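Local coordinates for uncharacterized protein (Leptospira interrogans serogroup Icterohaemorrhagiae serovar copenhageni, PDB 6ULO), which is of unknown function but belongs to a Rossmann-related family and is probably tethered to a membrane in the full-length protein, at residues K28-E33 with G208-K213; F116-G121 with E125-E130; N197-I202 with E228-P233; G306-K311 with V317-P322. All coordinates share one frame; numbering follows the deposited sequence.

Contact 1 of 4, residues K28-E33 with G208-K213; sequences KETPQE and GNTLKK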
loop_
_atom_site.group_PDB
_atom_site.type_symbol
_atom_site.label_atom_id
_atom_site.label_comp_id
_atom_site.label_asym_id
_atom_site.label_seq_id
_atom_site.Cartn_x
_atom_site.Cartn_y
_atom_site.Cartn_z
ATOM N N LYS A 28 -3.812 15.360 6.001
ATOM C CA LYS A 28 -2.385 15.573 6.209
ATOM C C LYS A 28 -2.039 15.702 7.685
ATOM O O LYS A 28 -0.909 15.378 8.086
ATOM C CB LYS A 28 -1.943 16.849 5.509
ATOM C CG LYS A 28 -1.714 16.808 4.057
ATOM C CD LYS A 28 -1.058 18.146 3.664
ATOM C CE LYS A 28 0.227 18.397 4.468
ATOM N NZ LYS A 28 0.738 19.831 4.436
ATOM N N GLU A 29 -2.962 16.217 8.492
ATOM C CA GLU A 29 -2.646 16.443 9.897
ATOM C C GLU A 29 -2.982 15.254 10.791
ATOM O O GLU A 29 -2.860 15.369 12.010
ATOM C CB GLU A 29 -3.298 17.729 10.411
ATOM C CG GLU A 29 -4.791 17.599 10.621
ATOM C CD GLU A 29 -5.471 18.921 11.019
ATOM O OE1 GLU A 29 -4.776 19.928 11.292
ATOM O OE2 GLU A 29 -6.717 18.946 11.047
ATOM N N THR A 30 -3.316 14.096 10.214
ATOM C CA THR A 30 -3.627 12.950 11.060
ATOM C C THR A 30 -2.418 12.582 11.933
ATOM O O THR A 30 -1.270 12.730 11.520
ATOM C CB THR A 30 -4.079 11.776 10.165
ATOM O OG1 THR A 30 -4.881 10.857 10.911
ATOM C CG2 THR A 30 -2.899 11.040 9.457
ATOM N N PRO A 31 -2.640 12.135 13.167
ATOM C CA PRO A 31 -1.499 11.913 14.068
ATOM C C PRO A 31 -0.555 10.831 13.558
ATOM O O PRO A 31 -0.981 9.812 13.018
ATOM C CB PRO A 31 -2.154 11.512 15.399
ATOM C CG PRO A 31 -3.613 11.803 15.272
ATOM C CD PRO A 31 -3.954 12.017 13.839
ATOM N N GLN A 32 0.736 11.042 13.784
ATOM C CA GLN A 32 1.770 10.100 13.371
ATOM C C GLN A 32 2.620 9.665 14.559
ATOM O O GLN A 32 2.572 10.248 15.647
ATOM C CB GLN A 32 2.636 10.715 12.263
ATOM C CG GLN A 32 1.871 11.049 10.982
ATOM C CD GLN A 32 2.788 11.553 9.889
ATOM O OE1 GLN A 32 3.722 10.878 9.481
ATOM N NE2 GLN A 32 2.546 12.775 9.443
ATOM N N GLU A 33 3.435 8.644 14.341
ATOM C CA GLU A 33 4.330 8.098 15.339
ATOM C C GLU A 33 5.777 8.443 15.020
ATOM O O GLU A 33 6.157 8.681 13.864
ATOM C CB GLU A 33 4.170 6.580 15.433
ATOM C CG GLU A 33 2.814 6.214 16.014
ATOM C CD GLU A 33 2.355 4.807 15.696
ATOM O OE1 GLU A 33 3.140 3.949 15.174
ATOM O OE2 GLU A 33 1.179 4.539 15.979
ATOM N N GLY A 208 -8.565 6.101 11.504
ATOM C CA GLY A 208 -9.989 5.875 11.653
ATOM C C GLY A 208 -10.699 7.092 12.215
ATOM O O GLY A 208 -11.797 7.454 11.766
ATOM N N ASN A 209 -10.077 7.767 13.191
ATOM C CA ASN A 209 -10.721 8.956 13.763
ATOM C C ASN A 209 -10.779 10.097 12.750
ATOM O O ASN A 209 -11.788 10.807 12.663
ATOM C CB ASN A 209 -9.986 9.399 15.013
ATOM C CG ASN A 209 -10.145 8.408 16.136
ATOM O OD1 ASN A 209 -11.103 7.638 16.172
ATOM N ND2 ASN A 209 -9.220 8.440 17.074
ATOM N N THR A 210 -9.713 10.278 11.965
ATOM C CA THR A 210 -9.710 11.310 10.943
ATOM C C THR A 210 -10.788 11.054 9.908
ATOM O O THR A 210 -11.543 11.960 9.538
ATOM C CB THR A 210 -8.331 11.345 10.284
ATOM O OG1 THR A 210 -7.361 11.835 11.223
ATOM C CG2 THR A 210 -8.356 12.218 9.021
ATOM N N LEU A 211 -10.883 9.819 9.428
ATOM C CA LEU A 211 -11.878 9.485 8.417
ATOM C C LEU A 211 -13.287 9.633 8.968
ATOM O O LEU A 211 -14.175 10.148 8.273
ATOM C CB LEU A 211 -11.641 8.069 7.904
ATOM C CG LEU A 211 -10.344 7.921 7.102
ATOM C CD1 LEU A 211 -10.227 6.527 6.481
ATOM C CD2 LEU A 211 -10.207 8.983 5.993
ATOM N N LYS A 212 -13.512 9.219 10.223
ATOM C CA LYS A 212 -14.818 9.448 10.850
ATOM C C LYS A 212 -15.169 10.935 10.891
ATOM O O LYS A 212 -16.314 11.331 10.611
ATOM C CB LYS A 212 -14.851 8.817 12.241
ATOM C CG LYS A 212 -15.039 7.299 12.138
ATOM C CD LYS A 212 -14.823 6.616 13.464
ATOM C CE LYS A 212 -15.205 5.163 13.385
ATOM N NZ LYS A 212 -14.994 4.431 14.665
ATOM N N LYS A 213 -14.188 11.781 11.213
ATOM C CA LYS A 213 -14.456 13.207 11.330
ATOM C C LYS A 213 -14.874 13.798 9.993
ATOM O O LYS A 213 -15.724 14.691 9.943
ATOM C CB LYS A 213 -13.227 13.931 11.904
ATOM C CG LYS A 213 -13.395 15.445 12.073
ATOM C CD LYS A 213 -14.607 15.789 12.944
ATOM C CE LYS A 213 -14.599 17.261 13.385
ATOM N NZ LYS A 213 -15.916 17.723 13.918
#

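Contact 2 of 4, residues F116-G121 with E125-E130; sequences FIRLWG and EKEALE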
loop_
_atom_site.group_PDB
_atom_site.type_symbol
_atom_site.label_atom_id
_atom_site.label_comp_id
_atom_site.label_asym_id
_atom_site.label_seq_id
_atom_site.Cartn_x
_atom_site.Cartn_y
_atom_site.Cartn_z
ATOM N N PHE A 116 8.215 9.136 -15.330
ATOM C CA PHE A 116 8.346 8.654 -13.967
ATOM C C PHE A 116 9.370 7.533 -13.867
ATOM O O PHE A 116 10.235 7.541 -12.985
ATOM C CB PHE A 116 6.980 8.177 -13.495
ATOM C CG PHE A 116 7.003 7.477 -12.158
ATOM C CD1 PHE A 116 7.103 8.192 -10.961
ATOM C CD2 PHE A 116 6.912 6.087 -12.096
ATOM C CE1 PHE A 116 7.108 7.525 -9.739
ATOM C CE2 PHE A 116 6.934 5.413 -10.881
ATOM C CZ PHE A 116 7.052 6.145 -9.714
ATOM N N ILE A 117 9.248 6.530 -14.745
ATOM C CA ILE A 117 10.216 5.443 -14.762
ATOM C C ILE A 117 11.610 5.992 -14.978
ATOM O O ILE A 117 12.568 5.552 -14.333
ATOM C CB ILE A 117 9.830 4.384 -15.811
ATOM C CG1 ILE A 117 8.447 3.806 -15.477
ATOM C CG2 ILE A 117 10.910 3.287 -15.920
ATOM C CD1 ILE A 117 8.380 3.007 -14.157
ATOM N N ARG A 118 11.740 6.993 -15.857
ATOM C CA ARG A 118 13.053 7.547 -16.154
ATOM C C ARG A 118 13.684 8.224 -14.934
ATOM O O ARG A 118 14.882 8.061 -14.690
ATOM C CB ARG A 118 12.920 8.521 -17.317
ATOM C CG ARG A 118 14.243 9.004 -17.858
ATOM C CD ARG A 118 14.030 9.928 -19.051
ATOM N NE ARG A 118 12.950 10.872 -18.810
ATOM C CZ ARG A 118 13.093 12.026 -18.163
ATOM N NH1 ARG A 118 14.275 12.364 -17.658
ATOM N NH2 ARG A 118 12.047 12.830 -18.009
ATOM N N LEU A 119 12.909 9.009 -14.167
ATOM C CA LEU A 119 13.484 9.683 -12.996
ATOM C C LEU A 119 14.014 8.682 -11.982
ATOM O O LEU A 119 15.055 8.918 -11.366
ATOM C CB LEU A 119 12.478 10.605 -12.300
ATOM C CG LEU A 119 12.164 11.902 -13.043
ATOM C CD1 LEU A 119 11.161 12.675 -12.187
ATOM C CD2 LEU A 119 13.427 12.767 -13.342
ATOM N N TRP A 120 13.306 7.563 -11.775
ATOM C CA TRP A 120 13.829 6.540 -10.874
ATOM C C TRP A 120 14.964 5.744 -11.496
ATOM O O TRP A 120 15.717 5.085 -10.763
ATOM C CB TRP A 120 12.717 5.572 -10.447
ATOM C CG TRP A 120 12.020 5.950 -9.150
ATOM C CD1 TRP A 120 10.677 6.178 -8.950
ATOM C CD2 TRP A 120 12.641 6.076 -7.864
ATOM N NE1 TRP A 120 10.438 6.437 -7.611
ATOM C CE2 TRP A 120 11.625 6.393 -6.934
ATOM C CE3 TRP A 120 13.956 5.949 -7.414
ATOM C CZ2 TRP A 120 11.883 6.581 -5.575
ATOM C CZ3 TRP A 120 14.217 6.145 -6.056
ATOM C CH2 TRP A 120 13.184 6.457 -5.158
ATOM N N GLY A 121 15.147 5.855 -12.819
ATOM C CA GLY A 121 16.098 5.052 -13.549
ATOM C C GLY A 121 17.448 5.702 -13.668
ATOM O O GLY A 121 17.654 6.864 -13.341
ATOM N N GLU A 125 18.649 9.815 -13.372
ATOM C CA GLU A 125 19.220 10.024 -12.043
ATOM C C GLU A 125 19.731 11.454 -11.836
ATOM O O GLU A 125 19.465 12.063 -10.795
ATOM C CB GLU A 125 20.335 9.018 -11.784
ATOM C CG GLU A 125 20.987 9.267 -10.447
ATOM C CD GLU A 125 21.932 8.168 -10.029
ATOM O OE1 GLU A 125 23.120 8.453 -9.852
ATOM O OE2 GLU A 125 21.495 7.011 -9.865
ATOM N N LYS A 126 20.487 12.003 -12.795
ATOM C CA LYS A 126 21.017 13.349 -12.580
ATOM C C LYS A 126 19.887 14.370 -12.426
ATOM O O LYS A 126 19.894 15.196 -11.499
ATOM C CB LYS A 126 21.948 13.737 -13.726
ATOM C CG LYS A 126 22.454 15.159 -13.640
ATOM C CD LYS A 126 23.159 15.553 -14.946
ATOM C CE LYS A 126 23.636 16.995 -14.953
ATOM N NZ LYS A 126 24.961 17.137 -14.281
ATOM N N GLU A 127 18.895 14.308 -13.313
ATOM C CA GLU A 127 17.721 15.173 -13.214
ATOM C C GLU A 127 16.937 14.922 -11.930
ATOM O O GLU A 127 16.483 15.867 -11.268
ATOM C CB GLU A 127 16.808 14.896 -14.399
ATOM C CG GLU A 127 15.580 15.771 -14.398
ATOM C CD GLU A 127 14.689 15.546 -15.601
ATOM O OE1 GLU A 127 15.090 14.803 -16.526
ATOM O OE2 GLU A 127 13.586 16.121 -15.610
ATOM N N ALA A 128 16.772 13.653 -11.558
ATOM C CA ALA A 128 16.034 13.318 -10.338
ATOM C C ALA A 128 16.703 13.915 -9.102
ATOM O O ALA A 128 16.031 14.464 -8.211
ATOM C CB ALA A 128 15.908 11.796 -10.213
ATOM N N LEU A 129 18.026 13.784 -9.009
ATOM C CA LEU A 129 18.737 14.316 -7.853
ATOM C C LEU A 129 18.716 15.844 -7.827
ATOM O O LEU A 129 18.617 16.439 -6.751
ATOM C CB LEU A 129 20.165 13.766 -7.800
ATOM C CG LEU A 129 20.254 12.267 -7.496
ATOM C CD1 LEU A 129 21.682 11.809 -7.713
ATOM C CD2 LEU A 129 19.814 11.958 -6.054
ATOM N N GLU A 130 18.738 16.487 -8.991
ATOM C CA GLU A 130 18.573 17.936 -9.025
ATOM C C GLU A 130 17.170 18.362 -8.590
ATOM O O GLU A 130 17.003 19.370 -7.895
ATOM C CB GLU A 130 18.841 18.427 -10.446
ATOM C CG GLU A 130 20.311 18.337 -10.906
ATOM C CD GLU A 130 20.543 18.527 -12.429
ATOM O OE1 GLU A 130 19.569 18.670 -13.216
ATOM O OE2 GLU A 130 21.730 18.533 -12.835
HETATM O O HOH W 1 11.365 15.198 -16.823
#

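Contact 3 of 4, residues N197-I202 with E228-P233; sequences NLLGNI and EYFAYP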
loop_
_atom_site.group_PDB
_atom_site.type_symbol
_atom_site.label_atom_id
_atom_site.label_comp_id
_atom_site.label_asym_id
_atom_site.label_seq_id
_atom_site.Cartn_x
_atom_site.Cartn_y
_atom_site.Cartn_z
ATOM N N ASN A 197 3.187 2.317 12.913
ATOM C CA ASN A 197 3.341 0.878 13.084
ATOM C C ASN A 197 1.953 0.257 13.100
ATOM O O ASN A 197 1.068 0.755 13.801
ATOM C CB ASN A 197 4.035 0.662 14.442
ATOM C CG ASN A 197 4.494 -0.778 14.692
ATOM O OD1 ASN A 197 4.052 -1.723 14.072
ATOM N ND2 ASN A 197 5.337 -0.927 15.689
ATOM N N LEU A 198 1.775 -0.847 12.377
ATOM C CA LEU A 198 0.528 -1.611 12.531
ATOM C C LEU A 198 0.235 -1.956 13.986
ATOM O O LEU A 198 -0.933 -2.065 14.370
ATOM C CB LEU A 198 0.576 -2.917 11.743
ATOM C CG LEU A 198 0.649 -2.789 10.214
ATOM C CD1 LEU A 198 0.907 -4.138 9.597
ATOM C CD2 LEU A 198 -0.639 -2.180 9.681
ATOM N N LEU A 199 1.277 -2.124 14.799
ATOM C CA LEU A 199 1.134 -2.480 16.205
ATOM C C LEU A 199 1.236 -1.276 17.131
ATOM O O LEU A 199 1.246 -1.444 18.359
ATOM C CB LEU A 199 2.223 -3.485 16.554
ATOM C CG LEU A 199 2.286 -4.700 15.605
ATOM C CD1 LEU A 199 3.219 -5.769 16.172
ATOM C CD2 LEU A 199 0.915 -5.286 15.299
ATOM N N GLY A 200 1.302 -0.061 16.574
ATOM C CA GLY A 200 1.342 1.166 17.356
ATOM C C GLY A 200 -0.014 1.560 17.923
ATOM O O GLY A 200 -1.051 0.936 17.673
ATOM N N ASN A 201 -0.008 2.651 18.689
ATOM C CA ASN A 201 -1.222 3.111 19.358
ATOM C C ASN A 201 -1.671 4.505 18.940
ATOM O O ASN A 201 -2.609 5.047 19.539
ATOM C CB ASN A 201 -1.125 2.973 20.894
ATOM C CG ASN A 201 -0.017 3.849 21.530
ATOM O OD1 ASN A 201 0.530 4.737 20.898
ATOM N ND2 ASN A 201 0.292 3.593 22.806
ATOM N N ILE A 202 -1.015 5.125 17.970
ATOM C CA ILE A 202 -1.400 6.468 17.538
ATOM C C ILE A 202 -1.904 6.480 16.096
ATOM O O ILE A 202 -3.004 6.958 15.817
ATOM C CB ILE A 202 -0.234 7.462 17.693
ATOM C CG1 ILE A 202 0.058 7.791 19.165
ATOM C CG2 ILE A 202 -0.530 8.771 16.966
ATOM C CD1 ILE A 202 1.399 8.484 19.359
ATOM N N GLU A 228 2.272 -11.960 9.013
ATOM C CA GLU A 228 3.033 -13.167 9.304
ATOM C C GLU A 228 4.034 -12.968 10.426
ATOM O O GLU A 228 4.576 -13.961 10.934
ATOM C CB GLU A 228 3.760 -13.632 8.043
ATOM C CG GLU A 228 2.810 -14.022 6.924
ATOM C CD GLU A 228 3.436 -14.991 5.939
ATOM O OE1 GLU A 228 4.328 -14.579 5.172
ATOM O OE2 GLU A 228 3.014 -16.171 5.921
ATOM N N TYR A 229 4.285 -11.727 10.848
ATOM C CA TYR A 229 5.265 -11.439 11.886
ATOM C C TYR A 229 4.672 -11.295 13.284
ATOM O O TYR A 229 5.433 -11.053 14.234
ATOM C CB TYR A 229 6.045 -10.169 11.530
ATOM C CG TYR A 229 6.917 -10.346 10.334
ATOM C CD1 TYR A 229 8.270 -10.611 10.481
ATOM C CD2 TYR A 229 6.389 -10.271 9.039
ATOM C CE1 TYR A 229 9.083 -10.787 9.382
ATOM C CE2 TYR A 229 7.202 -10.452 7.925
ATOM C CZ TYR A 229 8.549 -10.713 8.111
ATOM O OH TYR A 229 9.378 -10.893 7.028
ATOM N N PHE A 230 3.356 -11.442 13.457
ATOM C CA PHE A 230 2.795 -11.221 14.795
ATOM C C PHE A 230 1.467 -11.947 14.968
ATOM O O PHE A 230 0.701 -12.107 14.021
ATOM C CB PHE A 230 2.614 -9.720 15.110
ATOM C CG PHE A 230 1.811 -8.936 14.075
ATOM C CD1 PHE A 230 0.415 -8.923 14.092
ATOM C CD2 PHE A 230 2.467 -8.184 13.104
ATOM C CE1 PHE A 230 -0.301 -8.161 13.166
ATOM C CE2 PHE A 230 1.764 -7.433 12.187
ATOM C CZ PHE A 230 0.383 -7.427 12.212
ATOM N N ALA A 231 1.193 -12.343 16.207
ATOM C CA ALA A 231 -0.173 -12.617 16.620
ATOM C C ALA A 231 -0.842 -11.278 16.905
ATOM O O ALA A 231 -0.205 -10.360 17.417
ATOM C CB ALA A 231 -0.185 -13.515 17.861
ATOM N N TYR A 232 -2.106 -11.158 16.558
ATOM C CA TYR A 232 -2.773 -9.858 16.677
ATOM C C TYR A 232 -2.795 -9.370 18.116
ATOM O O TYR A 232 -3.367 -10.050 18.976
ATOM C CB TYR A 232 -4.210 -9.978 16.206
ATOM C CG TYR A 232 -4.342 -10.408 14.756
ATOM C CD1 TYR A 232 -3.815 -9.624 13.733
ATOM C CD2 TYR A 232 -4.992 -11.587 14.402
ATOM C CE1 TYR A 232 -3.926 -9.978 12.411
ATOM C CE2 TYR A 232 -5.122 -11.951 13.074
ATOM C CZ TYR A 232 -4.583 -11.149 12.079
ATOM O OH TYR A 232 -4.740 -11.547 10.771
ATOM N N PRO A 233 -2.213 -8.209 18.419
ATOM C CA PRO A 233 -2.294 -7.652 19.777
ATOM C C PRO A 233 -3.464 -6.677 19.902
ATOM O O PRO A 233 -4.090 -6.271 18.913
ATOM C CB PRO A 233 -0.965 -6.903 19.899
ATOM C CG PRO A 233 -0.794 -6.333 18.504
ATOM C CD PRO A 233 -1.301 -7.434 17.560
#

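Contact 4 of 4, residues G306-K311 with V317-P322; sequences GGTVDK and VVDKEP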
loop_
_atom_site.group_PDB
_atom_site.type_symbol
_atom_site.label_atom_id
_atom_site.label_comp_id
_atom_site.label_asym_id
_atom_site.label_seq_id
_atom_site.Cartn_x
_atom_site.Cartn_y
_atom_site.Cartn_z
ATOM N N GLY A 306 -11.282 -19.790 7.897
ATOM C CA GLY A 306 -12.281 -18.968 7.255
ATOM C C GLY A 306 -12.169 -18.841 5.752
ATOM O O GLY A 306 -13.037 -18.227 5.125
ATOM N N GLY A 307 -11.150 -19.441 5.149
ATOM C CA GLY A 307 -10.832 -19.196 3.745
ATOM C C GLY A 307 -11.417 -20.206 2.773
ATOM O O GLY A 307 -11.452 -21.406 3.047
ATOM N N THR A 308 -11.864 -19.700 1.623
ATOM C CA THR A 308 -12.211 -20.505 0.450
ATOM C C THR A 308 -11.100 -20.288 -0.564
ATOM O O THR A 308 -10.853 -19.141 -0.979
ATOM C CB THR A 308 -13.539 -20.032 -0.148
ATOM O OG1 THR A 308 -14.586 -20.180 0.817
ATOM C CG2 THR A 308 -13.887 -20.827 -1.380
ATOM N N VAL A 309 -10.414 -21.368 -0.935
ATOM C CA VAL A 309 -9.104 -21.324 -1.584
ATOM C C VAL A 309 -9.224 -21.678 -3.066
ATOM O O VAL A 309 -9.812 -22.711 -3.432
ATOM C CB VAL A 309 -8.088 -22.250 -0.887
ATOM C CG1 VAL A 309 -6.700 -22.034 -1.460
ATOM C CG2 VAL A 309 -8.100 -22.053 0.627
ATOM N N ASP A 310 -8.655 -20.832 -3.919
ATOM C CA ASP A 310 -8.339 -21.166 -5.306
ATOM C C ASP A 310 -6.901 -21.677 -5.280
ATOM O O ASP A 310 -5.942 -20.899 -5.219
ATOM C CB ASP A 310 -8.549 -19.938 -6.187
ATOM C CG ASP A 310 -7.964 -20.086 -7.599
ATOM O OD1 ASP A 310 -7.266 -21.089 -7.900
ATOM O OD2 ASP A 310 -8.227 -19.169 -8.417
ATOM N N LYS A 311 -6.766 -23.007 -5.289
ATOM C CA LYS A 311 -5.460 -23.653 -5.198
ATOM C C LYS A 311 -4.694 -23.610 -6.512
ATOM O O LYS A 311 -3.473 -23.790 -6.508
ATOM C CB LYS A 311 -5.606 -25.106 -4.717
ATOM C CG LYS A 311 -6.080 -25.172 -3.262
ATOM C CD LYS A 311 -6.095 -26.570 -2.683
ATOM C CE LYS A 311 -4.689 -27.029 -2.422
ATOM N NZ LYS A 311 -4.703 -28.389 -1.793
ATOM N N VAL A 317 -10.331 -16.170 -0.607
ATOM C CA VAL A 317 -11.269 -15.207 -0.035
ATOM C C VAL A 317 -11.634 -15.721 1.343
ATOM O O VAL A 317 -12.132 -16.841 1.470
ATOM C CB VAL A 317 -12.537 -15.081 -0.890
ATOM C CG1 VAL A 317 -13.530 -14.122 -0.249
ATOM C CG2 VAL A 317 -12.199 -14.715 -2.338
ATOM N N VAL A 318 -11.421 -14.913 2.377
ATOM C CA VAL A 318 -11.916 -15.273 3.704
ATOM C C VAL A 318 -13.345 -14.754 3.791
ATOM O O VAL A 318 -13.573 -13.558 4.051
ATOM C CB VAL A 318 -11.046 -14.745 4.848
ATOM C CG1 VAL A 318 -11.698 -15.054 6.192
ATOM C CG2 VAL A 318 -9.649 -15.356 4.789
ATOM N N ASP A 319 -14.301 -15.649 3.541
ATOM C CA ASP A 319 -15.705 -15.304 3.512
ATOM C C ASP A 319 -16.490 -15.987 4.625
ATOM O O ASP A 319 -17.709 -15.814 4.693
ATOM C CB ASP A 319 -16.310 -15.623 2.132
ATOM C CG ASP A 319 -15.991 -17.031 1.644
ATOM O OD1 ASP A 319 -15.402 -17.835 2.400
ATOM O OD2 ASP A 319 -16.314 -17.326 0.471
ATOM N N LYS A 320 -15.823 -16.736 5.503
ATOM C CA LYS A 320 -16.445 -17.437 6.615
ATOM C C LYS A 320 -16.063 -16.740 7.905
ATOM O O LYS A 320 -15.116 -15.962 7.959
ATOM C CB LYS A 320 -15.977 -18.895 6.648
ATOM C CG LYS A 320 -16.451 -19.712 5.447
ATOM C CD LYS A 320 -15.890 -21.149 5.414
ATOM C CE LYS A 320 -14.419 -21.208 5.001
ATOM N NZ LYS A 320 -13.920 -22.605 4.859
ATOM N N GLU A 321 -16.805 -17.034 8.951
ATOM C CA GLU A 321 -16.670 -16.286 10.182
ATOM C C GLU A 321 -16.171 -17.149 11.317
ATOM O O GLU A 321 -16.310 -18.382 11.300
ATOM C CB GLU A 321 -18.010 -15.659 10.558
ATOM C CG GLU A 321 -18.438 -14.679 9.529
ATOM C CD GLU A 321 -19.809 -14.109 9.771
ATOM O OE1 GLU A 321 -20.500 -14.535 10.720
ATOM O OE2 GLU A 321 -20.187 -13.216 8.991
ATOM N N PRO A 322 -15.593 -16.525 12.341
ATOM C CA PRO A 322 -15.068 -17.296 13.459
ATOM C C PRO A 322 -16.206 -18.041 14.127
ATOM O O PRO A 322 -17.300 -17.503 14.321
ATOM C CB PRO A 322 -14.478 -16.221 14.380
ATOM C CG PRO A 322 -15.212 -14.969 14.015
ATOM C CD PRO A 322 -15.385 -15.075 12.533
#

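Contact 1 of 4, residues K28-E33 with G208-K213
T30 and T210 meet through their hydroxyls, so no flat side-chain group is stacked across this contact; between the two segments the one ring near the hydroxyls is the puckered pyrrolidine of P31, whose CD sits 4.3 Å from T210 OG1. The weight falls on T30 OG1 and T210 OG1, 2.7 Å apart, a hydrogen-bonding distance at which the donor stays open. The two side chains cross at about a right angle, with the two hydroxyls the nearest atoms. On the T30 side the oxygen lies opposite the backbone N (chi1 -157°) and reaches toward the helix, while CG2 takes the tight place between the N and the carbonyl carbon. On the helix, T210 carries its oxygen beside its own backbone N (chi1 -69°), where a helical threonine can also reach the carbonyl one turn back; here that is G206 O. The joint is small, with 78 Å² buried in all, yet both threonines are buried. Y88 on strand 86-91 touches both of them, and L27 of helix 18-28 touches T210. The contact therefore pins the start of the long loop after helix 18-28 to helix 203-214 at the side of the Rossmann-like sheet, near strand 191-195, one of its two edge strands, where I194 lies against T30. Chemically, one proton of T210 has two acceptors within its reach, T30 OG1 and G206 O, and the close pairing of the hydroxyls gives two buried polar groups a neutral partner.

Contact 2 of 4, residues F116-G121 with E125-E130
R118 reaches E127 by running out from its helix with CG opposite the backbone N and then bending at chi3 (43°), which swings the guanidinium round to the carboxylate. E127 needs no such bend: its chain is extended and points across the corner. NH1 of R118 donates to E127 OE1 at 2.8 Å with an N-H...O angle of 162°; the oxygen lies in the guanidinium plane, but is itself met from above the carboxylate plane. Beneath the salt bridge, L119 CD2 lies 3.8 Å from E127 CD and also packs on A128 CB. At the corner A128 CB approaches L119 O to 3.2 Å. The two helices turn at 88° to each other, as in an alpha-alpha corner, and the axes of the short segments 116-120 and 125-130 approach to 8.3 Å. Y146 of helix 139-166 bonds to L119 O through its hydroxyl and also touches A128. A water closes the ring at the charged end, accepting from R118 NH2 at 2.7 Å and donating to E127 OE2 at 2.7 Å. In the conformer described, the direct bond and the water together thus join both carboxylate oxygens to the guanidinium.

Contact 3 of 4, residues N197-I202 with E228-P233
L199 is the bump here, and the ring of F230 with the edge of P233 makes the hollow it fills. Its CD2 methyl sits almost exactly over the middle of the F230 ring, 3.6 Å from the centroid and 4° off the ring normal, a CH-pi contact. The same methyl is wedged against the proline, with L199 CD2 3.8 Å from P233 CG, so one carbon plugs the angle between two rings. The other branch, L199 CD1, slides toward the root of the ring, 4.0 Å from F230 CD2. L198 comes in from a different quarter: its CD1 lies at the ring's edge, 4.2 Å from F230 CZ. What offers the ring to these leucines is the first torsion of F230 (chi1 53°), which places CG between the backbone N and the carbonyl carbon. The two loops follow strands 191-195 and 218-222, both parallel members of the Rossmann-like sheet, and so leave it at the same end, that of the strands' C termini. In the first loop a type I turn from N197 to G200 carries both leucines; it coincides with an Asx turn, in which L199 N donates to N197 OD1 at 2.9 Å, from well above the plane of that amide. P233 stands at the N-cap of helix 234-241, and L198 also touches F223 and A226, earlier in the same loop as F230.

Contact 4 of 4, residues G306-K311 with V317-P322
G306 and K320 meet where a beta hairpin, strands 307-310 and 315-318, opens out at the edge of the sheet. The K320 side chain bends at chi3 (-75°) and folds over G306, bringing CE to 3.3 Å from G306 O and NZ to G307 O, a weak hydrogen bond. G306 O also accepts from K320 N at 3.2 Å, in the carbonyl plane and on a lone pair, and more weakly from D319 N. Further along the strands, G307 and V318 form a non-hydrogen-bonded antiparallel pair, with V318 CG1 3.6 Å from G306 O. T308 and V317 form the hydrogen-bonded pair that follows: T308 N donates to V317 O at 2.9 Å, nearly straight (179°), and V317 N returns a bond to T308 O at 3.0 Å. The side chains of T308 and V317 share a face of the sheet. Strand 315-318 is held on its far side by strand 277-282, while K320 O takes N-H groups from N285 and W289 of helix 283-291. D319 turns its carboxylate back to the threonine (chi1 50°), and T308 OG1 donates at 2.9 Å to the syn lone pair of D319 OD1.

In the fold
From the N terminus, the chain leaves helix 18-28 into the 28-33 loop, whose partner on helix 203-214 is 175 residues away, so contact 1 closes a very long loop. Within that span, contact 2 closes a short one at the corner of two successive helices. Contact 3 begins before contact 1 has closed and ends after it, so the two cross; they also touch, E33 gripping the backbone N of N197 and of I202 while P31 packs on I202. Together they fasten the N-terminal loop, helix 203-214 and the loops that follow strands 191-195 and 218-222. Contact 4 follows in series, closing the hairpin at edge strand 307-310, across the sheet from strand 191-195.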